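Local coordinates for protein pectate lyase 47 (Bacillus sp. TS-47, PDB 1VBL) that probably cleaves pectate, the polygalacturonate backbone of pectin, by calcium-dependent elimination, as a thermostable secreted lyase of polysaccharide lyase family 1, at residues 351-356 against 384-389; 324-329 against 394-399; 317-322 against 344-349. All coordinates share one frame; numbering follows the deposited sequence.

Contact 1 (351-356 against 384-389)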
loop_
_atom_site.group_PDB
_atom_site.type_symbol
_atom_site.label_atom_id
_atom_site.label_comp_id
_atom_site.label_asym_id
_atom_site.label_seq_id
_atom_site.Cartn_x
_atom_site.Cartn_y
_atom_site.Cartn_z
ATOM N N SER A 351 -16.767 3.880 -15.853
ATOM C CA SER A 351 -16.627 2.724 -16.720
ATOM C C SER A 351 -15.482 1.855 -16.225
ATOM O O SER A 351 -14.482 2.355 -15.713
ATOM C CB SER A 351 -16.328 3.157 -18.159
ATOM O OG SER A 351 -17.402 3.891 -18.718
ATOM N N MET A 352 -15.644 0.548 -16.359
ATOM C CA MET A 352 -14.593 -0.380 -15.980
ATOM C C MET A 352 -14.846 -1.644 -16.768
ATOM O O MET A 352 -15.957 -1.877 -17.245
ATOM C CB MET A 352 -14.608 -0.675 -14.469
ATOM C CG MET A 352 -15.512 -1.814 -14.010
ATOM S SD MET A 352 -15.292 -2.222 -12.236
ATOM C CE MET A 352 -13.991 -3.443 -12.304
ATOM N N TYR A 353 -13.808 -2.440 -16.953
ATOM C CA TYR A 353 -13.993 -3.687 -17.655
ATOM C C TYR A 353 -13.594 -4.775 -16.685
ATOM O O TYR A 353 -12.654 -4.616 -15.904
ATOM C CB TYR A 353 -13.138 -3.772 -18.916
ATOM C CG TYR A 353 -13.507 -4.979 -19.738
ATOM C CD1 TYR A 353 -14.770 -5.081 -20.324
ATOM C CD2 TYR A 353 -12.629 -6.047 -19.880
ATOM C CE1 TYR A 353 -15.149 -6.221 -21.025
ATOM C CE2 TYR A 353 -12.997 -7.194 -20.579
ATOM C CZ TYR A 353 -14.258 -7.274 -21.148
ATOM O OH TYR A 353 -14.633 -8.413 -21.829
ATOM N N GLU A 354 -14.325 -5.877 -16.727
ATOM C CA GLU A 354 -14.067 -6.989 -15.835
ATOM C C GLU A 354 -14.451 -8.274 -16.541
ATOM O O GLU A 354 -15.494 -8.344 -17.196
ATOM C CB GLU A 354 -14.902 -6.833 -14.563
ATOM C CG GLU A 354 -14.818 -8.023 -13.628
ATOM C CD GLU A 354 -16.176 -8.606 -13.302
ATOM O OE1 GLU A 354 -17.195 -8.050 -13.763
ATOM O OE2 GLU A 354 -16.223 -9.623 -12.579
ATOM N N THR A 355 -13.608 -9.290 -16.413
ATOM C CA THR A 355 -13.890 -10.570 -17.039
ATOM C C THR A 355 -13.117 -11.688 -16.352
ATOM O O THR A 355 -12.084 -11.449 -15.726
ATOM C CB THR A 355 -13.515 -10.549 -18.536
ATOM O OG1 THR A 355 -14.041 -11.719 -19.173
ATOM C CG2 THR A 355 -12.001 -10.524 -18.712
ATOM N N GLY A 356 -13.641 -12.905 -16.463
ATOM C CA GLY A 356 -12.992 -14.068 -15.885
ATOM C C GLY A 356 -12.940 -14.151 -14.373
ATOM O O GLY A 356 -12.144 -14.916 -13.829
ATOM N N LYS A 384 -20.028 -1.496 -17.796
ATOM C CA LYS A 384 -18.965 -2.420 -18.165
ATOM C C LYS A 384 -18.690 -2.205 -19.642
ATOM O O LYS A 384 -19.533 -2.499 -20.492
ATOM C CB LYS A 384 -19.367 -3.878 -17.924
ATOM C CG LYS A 384 -18.320 -4.861 -18.447
ATOM C CD LYS A 384 -18.644 -6.317 -18.140
ATOM C CE LYS A 384 -18.445 -6.641 -16.673
ATOM N NZ LYS A 384 -18.471 -8.113 -16.449
ATOM N N GLU A 385 -17.513 -1.674 -19.943
ATOM C CA GLU A 385 -17.141 -1.414 -21.322
ATOM C C GLU A 385 -15.635 -1.221 -21.427
ATOM O O GLU A 385 -14.975 -0.847 -20.456
ATOM C CB GLU A 385 -17.861 -0.163 -21.836
ATOM C CG GLU A 385 -17.317 1.141 -21.278
ATOM C CD GLU A 385 -18.001 2.361 -21.864
ATOM O OE1 GLU A 385 -18.234 2.382 -23.092
ATOM O OE2 GLU A 385 -18.292 3.306 -21.101
ATOM N N VAL A 386 -15.099 -1.486 -22.611
ATOM C CA VAL A 386 -13.672 -1.336 -22.854
ATOM C C VAL A 386 -13.370 0.070 -23.355
ATOM O O VAL A 386 -13.800 0.449 -24.444
ATOM C CB VAL A 386 -13.180 -2.347 -23.909
ATOM C CG1 VAL A 386 -11.704 -2.120 -24.200
ATOM C CG2 VAL A 386 -13.416 -3.770 -23.418
ATOM N N THR A 387 -12.646 0.844 -22.554
ATOM C CA THR A 387 -12.275 2.204 -22.935
ATOM C C THR A 387 -10.799 2.239 -23.312
ATOM O O THR A 387 -10.320 3.198 -23.917
ATOM C CB THR A 387 -12.526 3.207 -21.794
ATOM O OG1 THR A 387 -11.943 2.714 -20.583
ATOM C CG2 THR A 387 -14.020 3.423 -21.592
ATOM N N TRP A 388 -10.083 1.186 -22.936
ATOM C CA TRP A 388 -8.667 1.055 -23.249
ATOM C C TRP A 388 -8.321 -0.427 -23.203
ATOM O O TRP A 388 -9.044 -1.222 -22.599
ATOM C CB TRP A 388 -7.800 1.835 -22.251
ATOM C CG TRP A 388 -7.823 1.302 -20.840
ATOM C CD1 TRP A 388 -8.876 1.312 -19.977
ATOM C CD2 TRP A 388 -6.726 0.705 -20.130
ATOM N NE1 TRP A 388 -8.508 0.762 -18.771
ATOM C CE2 TRP A 388 -7.194 0.381 -18.838
ATOM C CE3 TRP A 388 -5.395 0.414 -20.462
ATOM C CZ2 TRP A 388 -6.376 -0.222 -17.872
ATOM C CZ3 TRP A 388 -4.577 -0.186 -19.496
ATOM C CH2 TRP A 388 -5.077 -0.495 -18.217
ATOM N N LYS A 389 -7.223 -0.802 -23.847
ATOM C CA LYS A 389 -6.812 -2.197 -23.867
ATOM C C LYS A 389 -5.397 -2.324 -23.316
ATOM O O LYS A 389 -4.450 -1.784 -23.891
ATOM C CB LYS A 389 -6.862 -2.731 -25.301
ATOM C CG LYS A 389 -8.120 -2.311 -26.053
ATOM C CD LYS A 389 -9.114 -3.446 -26.215
ATOM C CE LYS A 389 -8.669 -4.415 -27.295
ATOM N NZ LYS A 389 -9.756 -5.371 -27.644
#
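Met352 and Lys384 form a parallel beta bridge, with their CA atoms 5.3 Å apart. It is the only bridge between the segments; beyond Lys384 the chain turns away, and the touching parts run 110° apart. Glu385 N donates to Met352 O at 3.1 Å. Lys384 CA adds a weaker CA-H...O contact to the same oxygen.

The Lys384 side chain passes that of Glu354 at a slant. Its chain is straight as far as CD and then bends, with chi3 at -73° placing CE. NZ meets Glu354 OE1 at 3.0 Å in a salt bridge, coming from above the carboxylate plane. NZ also donates to the backbone oxygen of Glu354 and pairs with Asp369. The carboxylate of Glu354 is held further by Thr357 and by the backbone N atoms of Leu370 and Val371.

On Tyr353, the methyl CG2 of Val386 sits over one ring face, 3.8 Å from the centroid and offset toward the rim. This is a CH-pi contact. Lys384 CG approaches the same ring obliquely. At the start of the strand, Ser351 OG donates to the anti lone pair of Glu385 OE2 at 2.6 Å.

Strand 351-361 also pairs in parallel with strand 322-332. Parallel pairing of strands from successive coils is characteristic of the right-handed beta-helix of pectate lyases, here joined by a short strand from the C-terminal region.

Contact 2 (324-329 against 394-399)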
loop_
_atom_site.group_PDB
_atom_site.type_symbol
_atom_site.label_atom_id
_atom_site.label_comp_id
_atom_site.label_asym_id
_atom_site.label_seq_id
_atom_site.Cartn_x
_atom_site.Cartn_y
_atom_site.Cartn_z
ATOM N N TYR A 324 -9.363 -2.211 -15.392
ATOM C CA TYR A 324 -9.514 -3.292 -16.359
ATOM C C TYR A 324 -9.086 -4.529 -15.570
ATOM O O TYR A 324 -7.895 -4.766 -15.371
ATOM C CB TYR A 324 -8.598 -3.062 -17.568
ATOM C CG TYR A 324 -8.916 -3.925 -18.776
ATOM C CD1 TYR A 324 -8.659 -5.298 -18.770
ATOM C CD2 TYR A 324 -9.479 -3.365 -19.926
ATOM C CE1 TYR A 324 -8.954 -6.095 -19.884
ATOM C CE2 TYR A 324 -9.778 -4.150 -21.044
ATOM C CZ TYR A 324 -9.514 -5.512 -21.015
ATOM O OH TYR A 324 -9.805 -6.288 -22.117
ATOM N N ALA A 325 -10.069 -5.296 -15.101
ATOM C CA ALA A 325 -9.818 -6.486 -14.290
ATOM C C ALA A 325 -9.979 -7.790 -15.067
ATOM O O ALA A 325 -10.987 -8.003 -15.737
ATOM C CB ALA A 325 -10.753 -6.485 -13.080
ATOM N N GLN A 326 -8.983 -8.667 -14.955
ATOM C CA GLN A 326 -9.007 -9.947 -15.654
ATOM C C GLN A 326 -8.591 -11.141 -14.809
ATOM O O GLN A 326 -7.568 -11.112 -14.127
ATOM C CB GLN A 326 -8.065 -9.922 -16.862
ATOM C CG GLN A 326 -8.474 -9.046 -18.020
ATOM C CD GLN A 326 -7.448 -9.100 -19.137
ATOM O OE1 GLN A 326 -6.441 -8.395 -19.107
ATOM N NE2 GLN A 326 -7.688 -9.962 -20.115
ATOM N N ASN A 327 -9.386 -12.201 -14.882
ATOM C CA ASN A 327 -9.077 -13.454 -14.210
ATOM C C ASN A 327 -8.586 -13.384 -12.764
ATOM O O ASN A 327 -7.529 -13.928 -12.431
ATOM C CB ASN A 327 -8.064 -14.216 -15.071
ATOM C CG ASN A 327 -8.584 -14.474 -16.476
ATOM O OD1 ASN A 327 -9.607 -13.911 -16.878
ATOM N ND2 ASN A 327 -7.883 -15.317 -17.231
ATOM N N ASN A 328 -9.359 -12.718 -11.914
ATOM C CA ASN A 328 -9.025 -12.620 -10.503
ATOM C C ASN A 328 -9.902 -13.645 -9.803
ATOM O O ASN A 328 -11.027 -13.903 -10.230
ATOM C CB ASN A 328 -9.303 -11.214 -9.972
ATOM C CG ASN A 328 -8.471 -10.166 -10.669
ATOM O OD1 ASN A 328 -8.938 -9.499 -11.596
ATOM N ND2 ASN A 328 -7.223 -10.029 -10.248
ATOM N N TYR A 329 -9.381 -14.224 -8.730
ATOM C CA TYR A 329 -10.086 -15.262 -7.987
ATOM C C TYR A 329 -10.378 -14.834 -6.552
ATOM O O TYR A 329 -9.464 -14.467 -5.813
ATOM C CB TYR A 329 -9.219 -16.523 -7.983
ATOM C CG TYR A 329 -9.920 -17.804 -7.594
ATOM C CD1 TYR A 329 -10.025 -18.854 -8.500
ATOM C CD2 TYR A 329 -10.440 -17.986 -6.310
ATOM C CE1 TYR A 329 -10.624 -20.059 -8.145
ATOM C CE2 TYR A 329 -11.046 -19.194 -5.941
ATOM C CZ TYR A 329 -11.131 -20.225 -6.869
ATOM O OH TYR A 329 -11.718 -21.422 -6.528
ATOM N N HIS A 394 2.880 -10.131 -20.141
ATOM C CA HIS A 394 3.456 -11.249 -20.870
ATOM C C HIS A 394 2.454 -12.391 -20.950
ATOM O O HIS A 394 2.237 -12.966 -22.017
ATOM C CB HIS A 394 4.732 -11.730 -20.176
ATOM C CG HIS A 394 5.930 -10.878 -20.456
ATOM N ND1 HIS A 394 6.975 -11.301 -21.249
ATOM C CD2 HIS A 394 6.240 -9.620 -20.064
ATOM C CE1 HIS A 394 7.879 -10.341 -21.332
ATOM N NE2 HIS A 394 7.458 -9.309 -20.623
ATOM N N VAL A 395 1.835 -12.707 -19.816
ATOM C CA VAL A 395 0.876 -13.797 -19.757
ATOM C C VAL A 395 -0.211 -13.577 -18.718
ATOM O O VAL A 395 0.055 -13.078 -17.627
ATOM C CB VAL A 395 1.563 -15.130 -19.374
ATOM C CG1 VAL A 395 0.552 -16.270 -19.428
ATOM C CG2 VAL A 395 2.738 -15.403 -20.289
ATOM N N ILE A 396 -1.432 -13.958 -19.064
ATOM C CA ILE A 396 -2.546 -13.879 -18.132
ATOM C C ILE A 396 -2.987 -15.325 -17.965
ATOM O O ILE A 396 -3.384 -15.979 -18.929
ATOM C CB ILE A 396 -3.718 -13.043 -18.680
ATOM C CG1 ILE A 396 -3.282 -11.584 -18.843
ATOM C CG2 ILE A 396 -4.902 -13.129 -17.722
ATOM C CD1 ILE A 396 -4.355 -10.680 -19.396
ATOM N N HIS A 397 -2.893 -15.838 -16.745
ATOM C CA HIS A 397 -3.275 -17.220 -16.488
ATOM C C HIS A 397 -4.775 -17.411 -16.358
ATOM O O HIS A 397 -5.501 -16.479 -16.004
ATOM C CB HIS A 397 -2.604 -17.720 -15.213
ATOM C CG HIS A 397 -1.118 -17.572 -15.221
ATOM N ND1 HIS A 397 -0.311 -18.233 -16.122
ATOM C CD2 HIS A 397 -0.294 -16.817 -14.458
ATOM C CE1 HIS A 397 0.947 -17.890 -15.913
ATOM N NE2 HIS A 397 0.985 -17.031 -14.909
ATOM N N PRO A 398 -5.260 -18.626 -16.660
ATOM C CA PRO A 398 -6.686 -18.936 -16.562
ATOM C C PRO A 398 -7.054 -18.836 -15.089
ATOM O O PRO A 398 -6.331 -19.333 -14.230
ATOM C CB PRO A 398 -6.772 -20.363 -17.104
ATOM C CG PRO A 398 -5.409 -20.934 -16.796
ATOM C CD PRO A 398 -4.494 -19.791 -17.144
ATOM N N THR A 399 -8.184 -18.204 -14.800
ATOM C CA THR A 399 -8.605 -17.990 -13.421
ATOM C C THR A 399 -8.529 -19.168 -12.446
ATOM O O THR A 399 -8.099 -18.999 -11.300
ATOM C CB THR A 399 -10.027 -17.408 -13.378
ATOM O OG1 THR A 399 -10.175 -16.447 -14.432
ATOM C CG2 THR A 399 -10.267 -16.703 -12.035
#
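Asn327 turns its side chain toward the loop 394-399, and its amide meets the backbone there. ND2 donates to His397 O at 2.9 Å in a nearly straight bond, with an N-H...O angle of 174°. The acceptor lies in the plane of the Asn327 amide. The donor, however, stands above the carbonyl plane of His397, 37° out of it.

Two side chains of the loop flank this amide, with Thr399 OG1 over one face and Ile396 CG2 over the other. Ile396 crosses Asn327 at about a right angle, and its CG2 methyl packs against ND2. Thr399 crosses obliquely, with OG1 only 3.1 Å from Asn327 CB. That hydroxyl is hydrogen-bonded to Gly356 O, in the neighbouring segment 351-356. The CG2 methyl of Thr399 lies 3.4 Å from Asn328 O.

Ile396 also reaches Gln326. The two side chains cross at about a right angle, and the CD1 methyl touches the amide group at its tip. It comes within 3.1 Å of OE1, which accepts a hydrogen bond from His295 NE2. At the far end, Tyr329 presents its ring edge to Thr399 O, near the ring plane, with CD1 at 3.4 Å. The hydroxyl of this ring bonds Asp360.

Asn327 has positive phi, 45°, where strand 322-332 is interrupted. Asn298 gives this join further polar ties: its ND2 bonds Asn327 O and its OD1 bonds His397 N. Across the two segments one straight amide-to-backbone bond gives direction, Asn298 adds two more from outside, and methyl contacts pack around them, with no salt bridge between the segments.

Contact 3 (317-322 against 344-349)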
loop_
_atom_site.group_PDB
_atom_site.type_symbol
_atom_site.label_atom_id
_atom_site.label_comp_id
_atom_site.label_asym_id
_atom_site.label_seq_id
_atom_site.Cartn_x
_atom_site.Cartn_y
_atom_site.Cartn_z
ATOM N N VAL A 317 -14.045 1.733 -7.115
ATOM C CA VAL A 317 -14.167 2.458 -8.370
ATOM C C VAL A 317 -14.362 3.937 -8.042
ATOM O O VAL A 317 -15.459 4.365 -7.675
ATOM C CB VAL A 317 -15.366 1.939 -9.193
ATOM C CG1 VAL A 317 -15.518 2.751 -10.473
ATOM C CG2 VAL A 317 -15.166 0.467 -9.526
ATOM N N GLY A 318 -13.284 4.704 -8.162
ATOM C CA GLY A 318 -13.339 6.123 -7.867
ATOM C C GLY A 318 -13.518 6.976 -9.103
ATOM O O GLY A 318 -13.616 6.464 -10.221
ATOM N N VAL A 319 -13.540 8.289 -8.903
ATOM C CA VAL A 319 -13.735 9.223 -10.000
ATOM C C VAL A 319 -12.763 9.053 -11.156
ATOM O O VAL A 319 -11.549 8.963 -10.966
ATOM C CB VAL A 319 -13.669 10.686 -9.507
ATOM C CG1 VAL A 319 -14.819 10.955 -8.541
ATOM C CG2 VAL A 319 -12.325 10.958 -8.839
ATOM N N PHE A 320 -13.331 8.999 -12.356
ATOM C CA PHE A 320 -12.588 8.864 -13.599
ATOM C C PHE A 320 -11.656 7.665 -13.675
ATOM O O PHE A 320 -10.726 7.657 -14.478
ATOM C CB PHE A 320 -11.789 10.142 -13.871
ATOM C CG PHE A 320 -12.613 11.394 -13.806
ATOM C CD1 PHE A 320 -12.592 12.196 -12.670
ATOM C CD2 PHE A 320 -13.441 11.752 -14.865
ATOM C CE1 PHE A 320 -13.382 13.339 -12.588
ATOM C CE2 PHE A 320 -14.238 12.896 -14.794
ATOM C CZ PHE A 320 -14.209 13.691 -13.652
ATOM N N SER A 321 -11.897 6.653 -12.852
ATOM C CA SER A 321 -11.041 5.475 -12.871
ATOM C C SER A 321 -11.293 4.647 -14.126
ATOM O O SER A 321 -12.385 4.673 -14.698
ATOM C CB SER A 321 -11.284 4.622 -11.623
ATOM O OG SER A 321 -12.663 4.323 -11.473
ATOM N N GLN A 322 -10.270 3.924 -14.563
ATOM C CA GLN A 322 -10.392 3.079 -15.739
ATOM C C GLN A 322 -9.816 1.710 -15.406
ATOM O O GLN A 322 -8.798 1.284 -15.958
ATOM C CB GLN A 322 -9.656 3.701 -16.928
ATOM C CG GLN A 322 -10.262 5.017 -17.409
ATOM C CD GLN A 322 -9.592 5.545 -18.664
ATOM O OE1 GLN A 322 -9.623 4.903 -19.715
ATOM N NE2 GLN A 322 -8.981 6.719 -18.559
ATOM N N VAL A 344 -18.385 1.825 -5.339
ATOM C CA VAL A 344 -18.169 2.982 -6.196
ATOM C C VAL A 344 -18.236 4.308 -5.448
ATOM O O VAL A 344 -19.144 4.538 -4.651
ATOM C CB VAL A 344 -19.201 3.011 -7.350
ATOM C CG1 VAL A 344 -18.924 4.195 -8.271
ATOM C CG2 VAL A 344 -19.143 1.704 -8.130
ATOM N N TRP A 345 -17.259 5.170 -5.710
ATOM C CA TRP A 345 -17.199 6.485 -5.084
ATOM C C TRP A 345 -17.119 7.544 -6.185
ATOM O O TRP A 345 -16.034 8.004 -6.540
ATOM C CB TRP A 345 -15.966 6.605 -4.181
ATOM C CG TRP A 345 -15.725 5.432 -3.269
ATOM C CD1 TRP A 345 -14.973 4.322 -3.539
ATOM C CD2 TRP A 345 -16.222 5.265 -1.937
ATOM N NE1 TRP A 345 -14.969 3.476 -2.455
ATOM C CE2 TRP A 345 -15.729 4.030 -1.459
ATOM C CE3 TRP A 345 -17.038 6.038 -1.101
ATOM C CZ2 TRP A 345 -16.024 3.550 -0.179
ATOM C CZ3 TRP A 345 -17.332 5.561 0.172
ATOM C CH2 TRP A 345 -16.825 4.327 0.619
ATOM N N SER A 346 -18.272 7.921 -6.728
ATOM C CA SER A 346 -18.324 8.921 -7.789
ATOM C C SER A 346 -19.743 9.447 -7.954
ATOM O O SER A 346 -20.677 8.922 -7.357
ATOM C CB SER A 346 -17.859 8.310 -9.113
ATOM O OG SER A 346 -17.931 9.255 -10.168
ATOM N N LYS A 347 -19.895 10.489 -8.765
ATOM C CA LYS A 347 -21.208 11.067 -9.028
ATOM C C LYS A 347 -21.621 10.761 -10.459
ATOM O O LYS A 347 -22.740 11.060 -10.870
ATOM C CB LYS A 347 -21.178 12.581 -8.811
ATOM C CG LYS A 347 -20.906 12.980 -7.372
ATOM C CD LYS A 347 -20.886 14.487 -7.204
ATOM C CE LYS A 347 -20.668 14.863 -5.745
ATOM N NZ LYS A 347 -20.677 16.338 -5.548
ATOM N N ASN A 348 -20.715 10.154 -11.217
ATOM C CA ASN A 348 -21.005 9.818 -12.606
ATOM C C ASN A 348 -20.969 8.323 -12.850
ATOM O O ASN A 348 -20.469 7.557 -12.024
ATOM C CB ASN A 348 -19.990 10.479 -13.538
ATOM C CG ASN A 348 -20.025 11.986 -13.461
ATOM O OD1 ASN A 348 -21.053 12.609 -13.715
ATOM N ND2 ASN A 348 -18.894 12.584 -13.109
ATOM N N GLU A 349 -21.520 7.914 -13.987
ATOM C CA GLU A 349 -21.501 6.515 -14.375
ATOM C C GLU A 349 -20.068 6.250 -14.798
ATOM O O GLU A 349 -19.671 6.636 -15.894
ATOM C CB GLU A 349 -22.397 6.260 -15.583
ATOM C CG GLU A 349 -23.803 5.823 -15.269
ATOM C CD GLU A 349 -24.444 5.123 -16.456
ATOM O OE1 GLU A 349 -24.515 5.736 -17.543
ATOM O OE2 GLU A 349 -24.870 3.959 -16.303
HETATM O O HOH W 1 -13.482 8.678 -5.748
#
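Val344 lies beside Val317 in a parallel beta bridge, with the CA atoms 4.6 Å apart. Both side chains are on the same face of the sheet, and CG2 of Val344 packs on CB of Val317 at 3.9 Å. CG1 of Val344 is anti to its backbone N, chi1 -178°, and rests near Val317 O.

Trp345 follows and makes the one direct hydrogen bond between the segments. Its N donates to Val317 O at 2.8 Å, with an N-H...O angle of 171°. Val344 CA also approaches this oxygen. The indole belongs to the opposite face from the valines, where Arg288 makes a cation-pi contact with it.

Beyond this point the two chains are joined by water. Trp345 O accepts from a water at 2.8 Å, and that water accepts in turn from Val319 N. Val319 N and Trp345 O are too poorly angled to bond directly, and the water bridges them. Gly318 CA adds a weak CA-H...O contact to Trp345 O.

Ser346 is directed toward Val319. Its OG lies 3.9 Å from Val319 CG1, and it also accepts from Asn348 N, closing an ST turn. Glu350 bonds the same hydroxyl and reaches Phe320 N as well, which links the two segments through a third residue.

In the other segment, Gly318 to Ser321 form a type II beta turn. Gly318 O accepts from both N and OG of Ser321, at 3.1 and 2.7 Å respectively. Parallel pairing of strands 315-318 and 342-345, from successive coils, is characteristic of the parallel beta-helix of this lyase family.

Contact 3 comes first along the chain to close completely, and contact 1 follows it. Contact 2 spans contact 1 and interleaves with contact 3. The centres of contacts 1 and 2 lie about 13 Å apart, those of 1 and 3 about 14 Å, and those of 2 and 3 about 23 Å. Contacts 1 and 2 share the neighbouring parallel strands 322-332 and 351-361, where Tyr353 O meets Ala325 N. Contact 3 belongs to a separate parallel sheet, strands 315-318 and 342-345, and meets contact 1 where Met352 packs on Val317. All three lie away from the calcium site. Contact 3 pairs two late strands; contacts 1 and 2 fasten the following chain to the beta-helix.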